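Local atomic coordinates of putative enoyl-CoA hydratase/isomerase (Bordetella parapertussis, PDB entry 3ISA), a protein that probably acts as an enoyl-CoA hydratase or isomerase of the crotonase family on CoA-linked acyl substrates, though its exact reaction is not established. Residues Asp115-Cys120 with Gly175-Cys180; Leu22-Lys27 with Ala33-Ala38; Leu53-Gly58 with Ala188-Ala193. All coordinates share one frame; numbering follows the deposited sequence.

Interaction 1. Residues Asp115-Cys120 with Gly175-Cys180; sequences DLFAAC and GFVRDC
The carbonyl oxygen of Phe-176, whose ring packs on Phe-117 and Ala-118, is hydrogen-bonded to Arg-123 NE. The same guanidinium gives NH1 to Gly-175 O and NH2 to Cys-120 O, so a single charged group fastens both segments. The contact itself is carbon on carbon. Phe-117 and Phe-176 meet obliquely, ring centroids 5.6 Å apart and planes at 56°; the closest atoms are Phe-117 CD2 and Phe-176 CE2, at 3.6 Å. Val-177 CG1 sits at the edge of the Phe-117 ring, 3.7 Å from both CE2 and CZ. Ala-118 CB lies at the edge of the Phe-176 ring, 3.6 Å from CE1. A chi1 of -168° carries the Phe-176 ring away from its own N and across to helix 112-119, from the turn that follows helix 168-173, where Gly-175 closes a Schellman motif. Phe-131 and Phe-147 add edge-to-face partners to Phe-176. In crotonase relatives the start of the helix corresponding to 112-119 contributes to the oxyanion hole. Between these two segments, then, fit depends on ring shape and close packing, while Arg-123 supplies polar bonds to both.

Interaction 2. Residues Leu22-Lys27 with Ala33-Ala38; sequences LSRPEK and AELVEA
Arg-24 runs past Leu-35 in the opposite direction, and its aliphatic part makes the closest contact. Its CB points at helix 33-48, but Arg-24 CB stays 5.0 Å from Leu-35 CD2. Placed beside the backbone N and anti to the carbonyl carbon (chi1 -56°), Arg-24 CG comes to 4.2 Å from Leu-35 CD2. The next atom comes nearest, with Arg-24 CD 3.9 Å from Leu-35 CD2. There the chain bends at chi3 (73°), which turns NE off the leucine and carries the guanidinium over its own loop. At the tip, NH1 forms a salt bridge with Asp-68 and a hydrogen bond with Ala-30 O. The backbone of Arg-24 opens a type I turn that ends at Lys-27, closed by the hydrogen bond from Lys-27 N to Arg-24 O at 2.9 Å.

This loop joins strand 17-22 to helix 33-48 in the beta-alpha-beta crossover that leads on to the parallel strand 53-58; in crotonase relatives the equivalent loop lies along the bound CoA. Leu-35 reaches out from the first turns of the helix, and its CD2 enters the angle between Arg-24 and Leu-22. Leu-9 of strand 9-13 packs on Leu-35 as well. Leu-22 CG, at the strand end, is 4.3 Å from Leu-35 CD2, a looser touch than that of the arginine chain.

Interaction 3. Residues Leu53-Gly58 with Ala188-Ala193; sequences LLVFAG and ALIDAA
No aromatic ring enters where Leu-53 and Val-55 meet Ile-190 and Ala-193; the flat group nearest the contact is the peptide carrying Ile-190 O, which lies 3.8 Å from Leu-53 CD2. The nearby ring of Phe-56 is on the other face of the strand, almost parallel to Phe-20 and against Leu-39 and Val-43 of helix 33-48. On the face turned to helix 186-197, Leu-53 straddles Ala-193: Leu-53 CD2 comes to 3.7 Å from Ala-193 CB and CD1 to 3.9 Å from the same methyl. Chi1 near 173° swings the leucine branch out towards the helix, both methyls foremost. Val-55 crosses Ile-190 at about a right angle and meets it in two places, Val-55 CG2 against Ile-190 CG2 at 4.1 Å and Val-55 CG1 against Ile-190 CD1 at 4.2 Å. Leu-102 of the neighbouring strand 100-105 touches Leu-53, Ile-190 and Ala-193, widening the apolar patch. The helix segment runs nearly antiparallel to the strand, at 156°, with axes 9.7 Å apart. Helix 186-197 thus covers one face of strand 53-58 through Leu-53 and Val-55, and helix 33-48 the other through Leu-54 and Phe-56, an arrangement consistent with the crotonase-type spiral of beta-beta-alpha units, in which helices pack round the sheets.

How the interactions relate
From the N terminus, interaction 2 closes first, a short loop between the end of strand 17-22 and helix 33-48. The chain then enters strand 53-58, which opens interaction 3; interaction 1 opens at 115-120 and closes at 175-180 before helix 186-197 returns to complete interaction 3. Interaction 1 therefore nests within interaction 3, interaction 2 precedes both, and none cross. They also touch one another: Leu-22 N and Ala-57 O, 2.9 Å apart, probably bond between adjacent strands, Cys-120 SG lies 3.5 Å from Phe-56 CD2, and Leu-116 packs on Leu-22. Together they join helices on both faces to the main sheet, and helix 112-119 to the turn before strand 179-180.

Interaction 1. Residues Asp115-Cys120 with Gly175-Cys180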
loop_
_atom_site.group_PDB
_atom_site.type_symbol
_atom_site.label_atom_id
_atom_site.label_comp_id
_atom_site.label_asym_id
_atom_site.label_seq_id
_atom_site.Cartn_x
_atom_site.Cartn_y
_atom_site.Cartn_z
ATOM N N ASP D 115 20.470 12.897 12.391
ATOM C CA ASP D 115 19.449 12.635 11.365
ATOM C C ASP D 115 19.756 13.336 10.017
ATOM O O ASP D 115 19.497 12.788 8.929
ATOM C CB ASP D 115 18.079 13.067 11.883
ATOM C CG ASP D 115 17.635 12.269 13.106
ATOM O OD1 ASP D 115 17.732 11.015 13.089
ATOM O OD2 ASP D 115 17.204 12.901 14.089
ATOM N N LEU D 116 20.316 14.537 10.102
ATOM C CA LEU D 116 20.703 15.273 8.905
ATOM C C LEU D 116 21.787 14.506 8.153
ATOM O O LEU D 116 21.714 14.346 6.931
ATOM C CB LEU D 116 21.147 16.689 9.271
ATOM C CG LEU D 116 21.677 17.543 8.101
ATOM C CD1 LEU D 116 20.632 17.668 6.972
ATOM C CD2 LEU D 116 22.088 18.905 8.663
ATOM N N PHE D 117 22.773 14.027 8.910
ATOM C CA PHE D 117 23.804 13.137 8.417
ATOM C C PHE D 117 23.191 11.886 7.743
ATOM O O PHE D 117 23.545 11.561 6.598
ATOM C CB PHE D 117 24.707 12.754 9.606
ATOM C CG PHE D 117 25.914 11.958 9.225
ATOM C CD1 PHE D 117 27.024 12.590 8.669
ATOM C CD2 PHE D 117 25.964 10.579 9.461
ATOM C CE1 PHE D 117 28.153 11.860 8.300
ATOM C CE2 PHE D 117 27.094 9.842 9.116
ATOM C CZ PHE D 117 28.200 10.493 8.537
ATOM N N ALA D 118 22.247 11.233 8.437
ATOM C CA ALA D 118 21.546 10.024 7.940
ATOM C C ALA D 118 20.788 10.248 6.631
ATOM O O ALA D 118 20.727 9.347 5.789
ATOM C CB ALA D 118 20.585 9.470 9.018
ATOM N N ALA D 119 20.216 11.452 6.469
ATOM C CA ALA D 119 19.437 11.828 5.280
ATOM C C ALA D 119 20.299 11.879 4.009
ATOM O O ALA D 119 19.779 11.818 2.897
ATOM C CB ALA D 119 18.741 13.181 5.512
ATOM N N CYS D 120 21.614 12.004 4.184
ATOM C CA CYS D 120 22.541 12.058 3.054
ATOM C C CYS D 120 22.932 10.665 2.588
ATOM O O CYS D 120 23.052 9.770 3.413
ATOM C CB CYS D 120 23.792 12.837 3.435
ATOM S SG CYS D 120 23.428 14.570 3.737
ATOM N N GLY D 175 26.776 -0.160 8.714
ATOM C CA GLY D 175 26.513 0.461 7.412
ATOM C C GLY D 175 25.979 1.887 7.497
ATOM O O GLY D 175 25.469 2.424 6.506
ATOM N N PHE D 176 26.114 2.502 8.672
ATOM C CA PHE D 176 25.725 3.898 8.858
ATOM C C PHE D 176 26.706 4.856 8.156
ATOM O O PHE D 176 26.315 5.934 7.714
ATOM C CB PHE D 176 25.538 4.236 10.348
ATOM C CG PHE D 176 24.866 5.573 10.590
ATOM C CD1 PHE D 176 23.590 5.832 10.086
ATOM C CD2 PHE D 176 25.504 6.564 11.316
ATOM C CE1 PHE D 176 22.972 7.075 10.301
ATOM C CE2 PHE D 176 24.900 7.813 11.533
ATOM C CZ PHE D 176 23.631 8.067 11.022
ATOM N N VAL D 177 27.982 4.471 8.065
ATOM C CA VAL D 177 28.951 5.233 7.255
ATOM C C VAL D 177 29.561 4.330 6.183
ATOM O O VAL D 177 29.676 3.113 6.383
ATOM C CB VAL D 177 30.055 5.962 8.101
ATOM C CG1 VAL D 177 29.434 7.009 9.030
ATOM C CG2 VAL D 177 30.903 4.989 8.903
ATOM N N ARG D 178 29.904 4.921 5.037
ATOM C CA ARG D 178 30.580 4.210 3.945
ATOM C C ARG D 178 31.947 3.772 4.416
ATOM O O ARG D 178 32.368 2.637 4.187
ATOM C CB ARG D 178 30.778 5.128 2.743
ATOM C CG ARG D 178 29.695 5.052 1.726
ATOM C CD ARG D 178 29.763 6.234 0.768
ATOM N NE ARG D 178 30.546 5.959 -0.439
ATOM C CZ ARG D 178 30.053 5.418 -1.554
ATOM N NH1 ARG D 178 30.843 5.216 -2.604
ATOM N NH2 ARG D 178 28.772 5.074 -1.621
ATOM N N ASP D 179 32.626 4.697 5.081
ATOM C CA ASP D 179 33.958 4.471 5.586
ATOM C C ASP D 179 34.317 5.583 6.539
ATOM O O ASP D 179 33.625 6.609 6.624
ATOM C CB ASP D 179 34.981 4.417 4.443
ATOM C CG ASP D 179 36.047 3.355 4.674
ATOM O OD1 ASP D 179 36.696 3.369 5.749
ATOM O OD2 ASP D 179 36.220 2.497 3.782
ATOM N N CYS D 180 35.402 5.356 7.267
ATOM C CA CYS D 180 36.015 6.376 8.072
ATOM C C CYS D 180 37.084 7.057 7.240
ATOM O O CYS D 180 37.742 6.417 6.419
ATOM C CB CYS D 180 36.590 5.765 9.341
ATOM S SG CYS D 180 35.274 5.103 10.370
#

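Interaction 2. Residues Leu22-Lys27 with Ala33-Ala38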
loop_
_atom_site.group_PDB
_atom_site.type_symbol
_atom_site.label_atom_id
_atom_site.label_comp_id
_atom_site.label_asym_id
_atom_site.label_seq_id
_atom_site.Cartn_x
_atom_site.Cartn_y
_atom_site.Cartn_z
ATOM N N LEU D 22 27.481 24.100 8.157
ATOM C CA LEU D 22 26.839 24.555 9.380
ATOM C C LEU D 22 27.890 25.329 10.154
ATOM O O LEU D 22 28.990 24.825 10.378
ATOM C CB LEU D 22 26.311 23.381 10.210
ATOM C CG LEU D 22 24.998 22.751 9.701
ATOM C CD1 LEU D 22 25.148 22.078 8.330
ATOM C CD2 LEU D 22 24.477 21.741 10.718
ATOM N N SER D 23 27.547 26.563 10.516
ATOM C CA SER D 23 28.536 27.530 10.962
ATOM C C SER D 23 28.123 28.207 12.263
ATOM O O SER D 23 28.032 29.435 12.363
ATOM C CB SER D 23 28.794 28.549 9.851
ATOM O OG SER D 23 29.377 27.926 8.720
ATOM N N ARG D 24 27.853 27.390 13.275
ATOM C CA ARG D 24 27.670 27.898 14.625
ATOM C C ARG D 24 28.653 27.155 15.551
ATOM O O ARG D 24 28.233 26.439 16.466
ATOM C CB ARG D 24 26.221 27.729 15.087
ATOM C CG ARG D 24 25.184 28.376 14.152
ATOM C CD ARG D 24 23.798 28.208 14.716
ATOM N NE ARG D 24 23.586 29.079 15.872
ATOM C CZ ARG D 24 22.898 28.744 16.965
ATOM N NH1 ARG D 24 22.354 27.532 17.086
ATOM N NH2 ARG D 24 22.757 29.630 17.943
ATOM N N PRO D 25 29.971 27.326 15.310
ATOM C CA PRO D 25 30.928 26.460 16.007
ATOM C C PRO D 25 31.073 26.711 17.519
ATOM O O PRO D 25 31.648 25.883 18.210
ATOM C CB PRO D 25 32.244 26.732 15.272
ATOM C CG PRO D 25 32.116 28.147 14.806
ATOM C CD PRO D 25 30.658 28.296 14.427
ATOM N N GLU D 26 30.546 27.827 18.025
ATOM C CA GLU D 26 30.548 28.097 19.472
ATOM C C GLU D 26 29.323 27.476 20.153
ATOM O O GLU D 26 29.236 27.456 21.386
ATOM C CB GLU D 26 30.613 29.608 19.764
ATOM C CG GLU D 26 31.754 30.358 19.046
ATOM C CD GLU D 26 33.131 29.749 19.313
ATOM O OE1 GLU D 26 33.602 29.833 20.470
ATOM O OE2 GLU D 26 33.744 29.190 18.367
ATOM N N LYS D 27 28.382 26.988 19.335
ATOM C CA LYS D 27 27.150 26.355 19.815
ATOM C C LYS D 27 27.027 24.903 19.321
ATOM O O LYS D 27 25.925 24.367 19.252
ATOM C CB LYS D 27 25.919 27.171 19.381
ATOM C CG LYS D 27 25.687 28.480 20.153
ATOM C CD LYS D 27 24.880 28.263 21.433
ATOM C CE LYS D 27 24.837 29.517 22.319
ATOM N NZ LYS D 27 23.984 30.606 21.780
ATOM N N ALA D 33 16.177 27.809 15.035
ATOM C CA ALA D 33 15.154 28.022 14.021
ATOM C C ALA D 33 15.778 28.686 12.784
ATOM O O ALA D 33 15.561 28.226 11.668
ATOM C CB ALA D 33 13.975 28.845 14.578
ATOM N N GLU D 34 16.617 29.706 13.006
ATOM C CA GLU D 34 17.300 30.426 11.928
ATOM C C GLU D 34 18.174 29.520 11.033
ATOM O O GLU D 34 18.125 29.621 9.801
ATOM C CB GLU D 34 18.121 31.598 12.505
ATOM C CG GLU D 34 18.538 32.622 11.459
ATOM C CD GLU D 34 19.722 33.508 11.867
ATOM O OE1 GLU D 34 20.385 33.243 12.899
ATOM O OE2 GLU D 34 20.004 34.476 11.121
ATOM N N LEU D 35 18.979 28.651 11.645
ATOM C CA LEU D 35 19.799 27.722 10.868
ATOM C C LEU D 35 18.961 26.736 10.035
ATOM O O LEU D 35 19.258 26.526 8.850
ATOM C CB LEU D 35 20.806 26.984 11.767
ATOM C CG LEU D 35 21.737 25.962 11.090
ATOM C CD1 LEU D 35 22.413 26.503 9.805
ATOM C CD2 LEU D 35 22.793 25.553 12.109
ATOM N N VAL D 36 17.913 26.160 10.634
ATOM C CA VAL D 36 17.010 25.240 9.908
ATOM C C VAL D 36 16.404 25.959 8.705
ATOM O O VAL D 36 16.452 25.433 7.582
ATOM C CB VAL D 36 15.939 24.636 10.843
ATOM C CG1 VAL D 36 14.861 23.787 10.071
ATOM C CG2 VAL D 36 16.619 23.804 11.920
ATOM N N GLU D 37 15.888 27.173 8.913
ATOM C CA GLU D 37 15.301 27.927 7.792
ATOM C C GLU D 37 16.305 28.253 6.670
ATOM O O GLU D 37 15.957 28.204 5.496
ATOM C CB GLU D 37 14.573 29.189 8.260
ATOM C CG GLU D 37 13.315 28.942 9.097
ATOM C CD GLU D 37 12.303 27.973 8.471
ATOM O OE1 GLU D 37 11.941 28.124 7.285
ATOM O OE2 GLU D 37 11.848 27.067 9.204
ATOM N N ALA D 38 17.539 28.576 7.048
ATOM C CA ALA D 38 18.623 28.805 6.102
ATOM C C ALA D 38 18.957 27.550 5.282
ATOM O O ALA D 38 19.229 27.641 4.075
ATOM C CB ALA D 38 19.862 29.285 6.848
#

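Interaction 3. Residues Leu53-Gly58 with Ala188-Ala193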
loop_
_atom_site.group_PDB
_atom_site.type_symbol
_atom_site.label_atom_id
_atom_site.label_comp_id
_atom_site.label_asym_id
_atom_site.label_seq_id
_atom_site.Cartn_x
_atom_site.Cartn_y
_atom_site.Cartn_z
ATOM N N LEU D 53 25.515 17.789 -6.794
ATOM C CA LEU D 53 25.948 17.299 -5.489
ATOM C C LEU D 53 25.751 18.349 -4.390
ATOM O O LEU D 53 26.193 19.506 -4.525
ATOM C CB LEU D 53 27.430 16.903 -5.535
ATOM C CG LEU D 53 28.061 16.520 -4.191
ATOM C CD1 LEU D 53 27.539 15.155 -3.695
ATOM C CD2 LEU D 53 29.590 16.497 -4.291
ATOM N N LEU D 54 25.088 17.950 -3.312
ATOM C CA LEU D 54 25.036 18.758 -2.092
ATOM C C LEU D 54 25.946 18.143 -1.058
ATOM O O LEU D 54 25.807 16.952 -0.711
ATOM C CB LEU D 54 23.610 18.813 -1.519
ATOM C CG LEU D 54 22.487 19.106 -2.513
ATOM C CD1 LEU D 54 21.125 19.232 -1.803
ATOM C CD2 LEU D 54 22.802 20.347 -3.349
ATOM N N VAL D 55 26.871 18.955 -0.556
ATOM C CA VAL D 55 27.785 18.530 0.506
ATOM C C VAL D 55 27.399 19.199 1.837
ATOM O O VAL D 55 27.155 20.416 1.895
ATOM C CB VAL D 55 29.270 18.849 0.155
ATOM C CG1 VAL D 55 30.208 18.431 1.297
ATOM C CG2 VAL D 55 29.670 18.193 -1.164
ATOM N N PHE D 56 27.311 18.396 2.898
ATOM C CA PHE D 56 27.037 18.903 4.241
ATOM C C PHE D 56 28.205 18.679 5.206
ATOM O O PHE D 56 28.679 17.556 5.381
ATOM C CB PHE D 56 25.769 18.264 4.805
ATOM C CG PHE D 56 24.529 18.613 4.024
ATOM C CD1 PHE D 56 23.752 19.710 4.405
ATOM C CD2 PHE D 56 24.148 17.857 2.910
ATOM C CE1 PHE D 56 22.618 20.050 3.693
ATOM C CE2 PHE D 56 22.991 18.192 2.177
ATOM C CZ PHE D 56 22.231 19.293 2.581
ATOM N N ALA D 57 28.637 19.759 5.851
ATOM C CA ALA D 57 29.764 19.692 6.783
ATOM C C ALA D 57 29.528 20.655 7.933
ATOM O O ALA D 57 28.639 21.492 7.867
ATOM C CB ALA D 57 31.071 20.013 6.062
ATOM N N GLY D 58 30.311 20.521 8.998
ATOM C CA GLY D 58 30.205 21.427 10.125
ATOM C C GLY D 58 31.521 22.120 10.406
ATOM O O GLY D 58 32.569 21.481 10.367
ATOM N N ALA D 188 39.193 14.966 -1.637
ATOM C CA ALA D 188 39.172 13.891 -2.633
ATOM C C ALA D 188 37.823 13.148 -2.687
ATOM O O ALA D 188 37.351 12.772 -3.778
ATOM C CB ALA D 188 40.320 12.912 -2.401
ATOM N N LEU D 189 37.209 12.950 -1.522
ATOM C CA LEU D 189 35.878 12.327 -1.446
ATOM C C LEU D 189 34.820 13.199 -2.119
ATOM O O LEU D 189 33.918 12.691 -2.792
ATOM C CB LEU D 189 35.489 12.035 0.008
ATOM C CG LEU D 189 36.258 10.933 0.742
ATOM C CD1 LEU D 189 35.797 10.882 2.202
ATOM C CD2 LEU D 189 36.097 9.579 0.065
ATOM N N ILE D 190 34.952 14.512 -1.952
ATOM C CA ILE D 190 34.025 15.461 -2.577
ATOM C C ILE D 190 34.154 15.406 -4.097
ATOM O O ILE D 190 33.143 15.319 -4.819
ATOM C CB ILE D 190 34.224 16.898 -2.039
ATOM C CG1 ILE D 190 33.824 16.941 -0.562
ATOM C CG2 ILE D 190 33.392 17.914 -2.869
ATOM C CD1 ILE D 190 34.216 18.224 0.174
ATOM N N ASP D 191 35.398 15.414 -4.579
ATOM C CA ASP D 191 35.666 15.288 -6.008
ATOM C C ASP D 191 35.086 13.991 -6.577
ATOM O O ASP D 191 34.482 14.009 -7.655
ATOM C CB ASP D 191 37.174 15.371 -6.294
ATOM C CG ASP D 191 37.745 16.789 -6.125
ATOM O OD1 ASP D 191 36.979 17.780 -6.108
ATOM O OD2 ASP D 191 38.985 16.911 -6.017
ATOM N N ALA D 192 35.247 12.880 -5.850
ATOM C CA ALA D 192 34.709 11.591 -6.295
ATOM C C ALA D 192 33.176 11.622 -6.343
ATOM O O ALA D 192 32.565 11.118 -7.298
ATOM C CB ALA D 192 35.198 10.453 -5.394
ATOM N N ALA D 193 32.579 12.198 -5.301
ATOM C CA ALA D 193 31.123 12.396 -5.235
ATOM C C ALA D 193 30.624 13.282 -6.369
ATOM O O ALA D 193 29.610 12.971 -6.990
ATOM C CB ALA D 193 30.710 12.950 -3.876
#